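Local coordinates for protein xyloglucan-specific endo-beta-1,4-glucanase GH12 (Aspergillus niveus, PDB 4NPR) that probably hydrolyses internal beta-1,4-glucosidic linkages of xyloglucan with retention of the anomeric configuration, leaving other cell-wall polysaccharides uncut, at residues P151-I159 with N170-V181. Numbering follows the deposited sequence.
Sequences PISSTGSPI and NLYLGPNGSMQV
A surface loop, 151-159, arches over the outer edge of the hairpin formed by strands 167-176 and 179-186, packing against Tyr172 and meeting the hairpin through two backbone bonds, bridging waters and small apolar patches. Ser154 N donates to Leu173 O at 3.0 Å. Further along, Ile159 N reaches Leu171 O at 2.8 Å, a less straight bond (142° at the hydrogen) than that of Ser154 (161°). Between these bonds the loop leaves the strand and water 2 joins the two: it accepts from Leu173 N, donates to Ser157 O and lies 2.6 Å from Ser153 OG. In the turn, Thr155 OG1 accepts from Ser157 N, an ST turn. In the beta-jelly roll of this family 12 enzyme the loop follows strand 137-146 and leads into the short edge strand 163-164, which pairs with strand 167-176. The Tyr172 ring takes Pro151 CG over one face in a CH-pi contact, 3.9 Å from the ring centroid. Ser153 OG and Gly156 O come near the ring edge, while the Pro158 ring runs alongside, its CD 3.7 Å from Tyr172 CE1. Pro151 also touches Trp142 of strand 137-146. With CG1 wedged between backbone N and carbonyl carbon (chi1 54°), Ile159 turns its extended chain back to the strand, laying CG1 against Leu171 CG and CD1 against Leu173 CB at 3.8 Å. At the other end Ile152 splits its branches: CG2 packs against Gly174 O and Pro175 O, while the side chains of Ile152 and Asn176 cross at about a right angle, with CD1 3.7 Å from Asn176 ND2. Water 1 bridges Ile152 O and Val181 O, linking the loop to the second hairpin strand.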
ATOM      1  N   PRO A 151     -11.709  -2.317   3.819  1.00 13.40           N
ATOM      2  CA  PRO A 151     -10.607  -2.633   4.712  1.00 13.41           C
ATOM      3  C   PRO A 151     -10.960  -3.619   5.838  1.00 13.85           C
ATOM      4  O   PRO A 151     -12.153  -3.912   6.128  1.00 13.11           O
ATOM      5  CB  PRO A 151     -10.267  -1.277   5.325  1.00 12.96           C
ATOM      6  CG  PRO A 151     -11.592  -0.648   5.451  1.00 13.04           C
ATOM      7  CD  PRO A 151     -12.331  -1.031   4.184  1.00 13.25           C
ATOM      8  N   ILE A 152      -9.873  -4.115   6.430  1.00 14.19           N
ATOM      9  CA  ILE A 152      -9.849  -4.794   7.708  1.00 14.38           C
ATOM     10  C   ILE A 152     -10.456  -3.835   8.709  1.00 14.23           C
ATOM     11  O   ILE A 152     -10.061  -2.671   8.752  1.00 14.17           O
ATOM     12  CB  ILE A 152      -8.400  -5.065   8.170  1.00 14.90           C
ATOM     13  CG1 ILE A 152      -7.523  -5.673   7.047  1.00 15.40           C
ATOM     14  CG2 ILE A 152      -8.394  -5.945   9.400  1.00 14.81           C
ATOM     15  CD1 ILE A 152      -7.999  -7.020   6.553  1.00 15.62           C
ATOM     16  N   SER A 153     -11.404  -4.341   9.491  1.00 13.87           N
ATOM     17  CA  SER A 153     -12.101  -3.593  10.494  1.00 14.71           C
ATOM     18  C   SER A 153     -12.833  -4.603  11.369  1.00 16.22           C
ATOM     19  O   SER A 153     -13.437  -5.515  10.877  1.00 14.83           O
ATOM     20  CB  SER A 153     -13.125  -2.633   9.855  1.00 14.18           C
ATOM     21  OG  SER A 153     -13.763  -1.854  10.844  1.00 12.95           O
ATOM     22  N   SER A 154     -12.795  -4.434  12.677  1.00 19.78           N
ATOM     23  CA  SER A 154     -13.629  -5.286  13.541  1.00 22.33           C
ATOM     24  C   SER A 154     -15.090  -4.981  13.369  1.00 21.68           C
ATOM     25  O   SER A 154     -15.864  -5.887  13.130  1.00 22.40           O
ATOM     26  CB  SER A 154     -13.240  -5.124  14.989  1.00 23.03           C
ATOM     27  OG  SER A 154     -11.866  -5.455  15.061  1.00 26.01           O
ATOM     28  N   THR A 155     -15.471  -3.720  13.473  1.00 21.62           N
ATOM     29  CA  THR A 155     -16.889  -3.379  13.401  1.00 22.27           C
ATOM     30  C   THR A 155     -17.397  -3.175  11.965  1.00 22.07           C
ATOM     31  O   THR A 155     -18.570  -3.112  11.763  1.00 21.04           O
ATOM     32  CB  THR A 155     -17.177  -2.074  14.137  1.00 23.29           C
ATOM     33  OG1 THR A 155     -16.569  -1.017  13.389  1.00 23.77           O
ATOM     34  CG2 THR A 155     -16.619  -2.098  15.617  1.00 22.86           C
ATOM     35  N   GLY A 156     -16.526  -3.053  10.971  1.00 22.73           N
ATOM     36  CA  GLY A 156     -16.937  -2.514   9.673  1.00 22.08           C
ATOM     37  C   GLY A 156     -17.093  -0.980   9.590  1.00 22.96           C
ATOM     38  O   GLY A 156     -17.273  -0.459   8.494  1.00 26.54           O
ATOM     39  N   SER A 157     -17.023  -0.256  10.714  1.00 20.78           N
ATOM     40  CA  SER A 157     -17.268   1.186  10.762  1.00 19.96           C
ATOM     41  C   SER A 157     -16.027   1.896  11.167  1.00 17.75           C
ATOM     42  O   SER A 157     -15.204   1.310  11.835  1.00 17.99           O
ATOM     43  CB  SER A 157     -18.285   1.536  11.846  1.00 20.96           C
ATOM     44  OG  SER A 157     -19.567   1.173  11.449  1.00 23.14           O
ATOM     45  N   PRO A 158     -15.912   3.182  10.834  1.00 16.09           N
ATOM     46  CA  PRO A 158     -14.776   3.964  11.323  1.00 14.99           C
ATOM     47  C   PRO A 158     -14.690   4.017  12.833  1.00 15.34           C
ATOM     48  O   PRO A 158     -15.712   4.054  13.488  1.00 15.68           O
ATOM     49  CB  PRO A 158     -15.057   5.365  10.809  1.00 15.19           C
ATOM     50  CG  PRO A 158     -16.022   5.234   9.663  1.00 15.73           C
ATOM     51  CD  PRO A 158     -16.722   3.902   9.829  1.00 16.10           C
ATOM     52  N   ILE A 159     -13.479   4.004  13.395  1.00 16.22           N
ATOM     53  CA  ILE A 159     -13.268   4.481  14.792  1.00 16.04           C
ATOM     54  C   ILE A 159     -13.074   5.992  14.853  1.00 16.23           C
ATOM     55  O   ILE A 159     -13.192   6.586  15.902  1.00 18.04           O
ATOM     56  CB  ILE A 159     -12.100   3.775  15.516  1.00 16.13           C
ATOM     57  CG1 ILE A 159     -10.790   3.865  14.717  1.00 16.64           C
ATOM     58  CG2 ILE A 159     -12.435   2.308  15.719  1.00 16.13           C
ATOM     59  CD1 ILE A 159      -9.572   3.307  15.442  1.00 16.32           C
ATOM     60  N   ASN A 170     -11.539   8.247   6.613  1.00 12.22           N
ATOM     61  CA  ASN A 170     -12.191   7.333   7.527  1.00 12.04           C
ATOM     62  C   ASN A 170     -11.106   6.389   8.074  1.00 12.25           C
ATOM     63  O   ASN A 170     -10.384   5.775   7.304  1.00 13.19           O
ATOM     64  CB  ASN A 170     -13.210   6.490   6.827  1.00 11.73           C
ATOM     65  CG  ASN A 170     -14.432   7.262   6.407  1.00 11.90           C
ATOM     66  OD1 ASN A 170     -14.844   8.229   7.016  1.00 11.71           O
ATOM     67  ND2 ASN A 170     -15.026   6.809   5.330  1.00 12.43           N
ATOM     68  N   LEU A 171     -11.035   6.223   9.387  1.00 12.06           N
ATOM     69  CA  LEU A 171     -10.034   5.355  10.002  1.00 11.96           C
ATOM     70  C   LEU A 171     -10.648   4.061  10.529  1.00 11.11           C
ATOM     71  O   LEU A 171     -11.577   4.098  11.297  1.00 10.28           O
ATOM     72  CB  LEU A 171      -9.320   6.076  11.152  1.00 12.66           C
ATOM     73  CG  LEU A 171      -8.283   5.185  11.891  1.00 13.28           C
ATOM     74  CD1 LEU A 171      -7.263   4.647  10.897  1.00 13.60           C
ATOM     75  CD2 LEU A 171      -7.561   5.905  13.032  1.00 13.33           C
ATOM     76  N   TYR A 172     -10.027   2.938  10.176  1.00 10.87           N
ATOM     77  CA  TYR A 172     -10.445   1.621  10.561  1.00 10.79           C
ATOM     78  C   TYR A 172      -9.376   0.899  11.349  1.00 10.90           C
ATOM     79  O   TYR A 172      -8.186   1.094  11.125  1.00 10.74           O
ATOM     80  CB  TYR A 172     -10.745   0.827   9.297  1.00 11.16           C
ATOM     81  CG  TYR A 172     -11.827   1.471   8.512  1.00 11.33           C
ATOM     82  CD1 TYR A 172     -13.150   1.196   8.794  1.00 11.35           C
ATOM     83  CD2 TYR A 172     -11.534   2.398   7.553  1.00 11.52           C
ATOM     84  CE1 TYR A 172     -14.176   1.814   8.120  1.00 12.10           C
ATOM     85  CE2 TYR A 172     -12.534   3.044   6.869  1.00 12.26           C
ATOM     86  CZ  TYR A 172     -13.871   2.752   7.134  1.00 12.76           C
ATOM     87  OH  TYR A 172     -14.903   3.434   6.433  1.00 13.24           O
ATOM     88  N   LEU A 173      -9.807   0.014  12.232  1.00 10.94           N
ATOM     89  CA  LEU A 173      -8.902  -0.839  12.956  1.00 11.41           C
ATOM     90  C   LEU A 173      -9.409  -2.273  13.077  1.00 11.25           C
ATOM     91  O   LEU A 173     -10.568  -2.519  13.410  1.00 11.85           O
ATOM     92  CB  LEU A 173      -8.707  -0.266  14.343  1.00 12.25           C
ATOM     93  CG  LEU A 173      -7.953  -1.094  15.403  1.00 12.51           C
ATOM     94  CD1 LEU A 173      -6.530  -1.342  14.940  1.00 12.48           C
ATOM     95  CD2 LEU A 173      -8.000  -0.322  16.709  1.00 12.75           C
ATOM     96  N   GLY A 174      -8.522  -3.228  12.874  1.00 11.35           N
ATOM     97  CA  GLY A 174      -8.874  -4.636  13.033  1.00 11.45           C
ATOM     98  C   GLY A 174      -7.643  -5.495  12.950  1.00 11.62           C
ATOM     99  O   GLY A 174      -6.610  -5.059  12.453  1.00 12.12           O
ATOM    100  N   PRO A 175      -7.733  -6.719  13.439  1.00 11.91           N
ATOM    101  CA  PRO A 175      -6.614  -7.637  13.297  1.00 12.43           C
ATOM    102  C   PRO A 175      -6.627  -8.399  11.963  1.00 13.13           C
ATOM    103  O   PRO A 175      -7.699  -8.623  11.389  1.00 13.53           O
ATOM    104  CB  PRO A 175      -6.863  -8.631  14.432  1.00 12.33           C
ATOM    105  CG  PRO A 175      -8.379  -8.711  14.496  1.00 12.12           C
ATOM    106  CD  PRO A 175      -8.819  -7.284  14.261  1.00 11.86           C
ATOM    107  N   ASN A 176      -5.443  -8.809  11.505  1.00 13.75           N
ATOM    108  CA  ASN A 176      -5.287  -9.689  10.354  1.00 14.17           C
ATOM    109  C   ASN A 176      -3.927 -10.316  10.514  1.00 15.29           C
ATOM    110  O   ASN A 176      -2.996  -9.695  11.074  1.00 17.57           O
ATOM    111  CB  ASN A 176      -5.364  -8.890   9.071  1.00 14.49           C
ATOM    112  CG  ASN A 176      -5.469  -9.739   7.814  1.00 15.18           C
ATOM    113  OD1 ASN A 176      -5.920 -10.876   7.824  1.00 15.17           O
ATOM    114  ND2 ASN A 176      -5.034  -9.162   6.700  1.00 16.17           N
ATOM    115  N   GLY A 177      -3.783 -11.554  10.077  1.00 15.68           N
ATOM    116  CA  GLY A 177      -2.555 -12.293  10.383  1.00 16.83           C
ATOM    117  C   GLY A 177      -2.396 -12.326  11.897  1.00 17.72           C
ATOM    118  O   GLY A 177      -3.410 -12.526  12.671  1.00 18.05           O
ATOM    119  N   SER A 178      -1.170 -12.055  12.339  1.00 17.98           N
ATOM    120  CA  SER A 178      -0.924 -11.876  13.769  1.00 19.83           C
ATOM    121  C   SER A 178      -0.502 -10.434  14.094  1.00 20.14           C
ATOM    122  O   SER A 178       0.371 -10.220  14.892  1.00 21.57           O
ATOM    123  CB  SER A 178       0.039 -12.955  14.288  1.00 19.03           C
ATOM    124  OG  SER A 178       1.253 -12.825  13.616  1.00 19.76           O
ATOM    125  N   MET A 179      -1.205  -9.478  13.476  1.00 21.47           N
ATOM    126  CA  MET A 179      -0.957  -8.039  13.540  1.00 21.47           C
ATOM    127  C   MET A 179      -2.245  -7.313  13.850  1.00 19.12           C
ATOM    128  O   MET A 179      -3.338  -7.832  13.598  1.00 18.71           O
ATOM    129  CB  MET A 179      -0.618  -7.506  12.130  1.00 25.07           C
ATOM    130  CG  MET A 179       0.524  -8.201  11.436  1.00 28.62           C
ATOM    131  SD  MET A 179       0.774  -7.570   9.788  1.00 31.82           S
ATOM    132  CE  MET A 179      -0.607  -8.311   8.895  1.00 30.69           C
ATOM    133  N   GLN A 180      -2.114  -6.064  14.259  1.00 16.87           N
ATOM    134  CA  GLN A 180      -3.238  -5.118  14.248  1.00 16.60           C
ATOM    135  C   GLN A 180      -3.083  -4.137  13.033  1.00 15.54           C
ATOM    136  O   GLN A 180      -2.001  -3.632  12.764  1.00 15.22           O
ATOM    137  CB  GLN A 180      -3.295  -4.362  15.574  1.00 16.90           C
ATOM    138  CG  GLN A 180      -3.247  -5.246  16.837  1.00 16.86           C
ATOM    139  CD  GLN A 180      -4.401  -6.234  16.930  1.00 17.88           C
ATOM    140  OE1 GLN A 180      -5.575  -5.892  16.680  1.00 17.26           O
ATOM    141  NE2 GLN A 180      -4.075  -7.490  17.291  1.00 18.79           N
ATOM    142  N   VAL A 181      -4.160  -3.893  12.295  1.00 14.57           N
ATOM    143  CA  VAL A 181      -4.088  -3.068  11.090  1.00 14.26           C
ATOM    144  C   VAL A 181      -4.943  -1.851  11.281  1.00 13.75           C
ATOM    145  O   VAL A 181      -6.138  -1.991  11.470  1.00 13.15           O
ATOM    146  CB  VAL A 181      -4.566  -3.840   9.815  1.00 14.19           C
ATOM    147  CG1 VAL A 181      -4.480  -2.975   8.568  1.00 13.20           C
ATOM    148  CG2 VAL A 181      -3.747  -5.121   9.629  1.00 13.81           C
TER
HETATM  149  O   HOH W   1      -7.433  -1.574   9.012  1.00 11.69           O
HETATM  150  O   HOH W   2     -12.738   0.060  12.195  1.00  6.06           O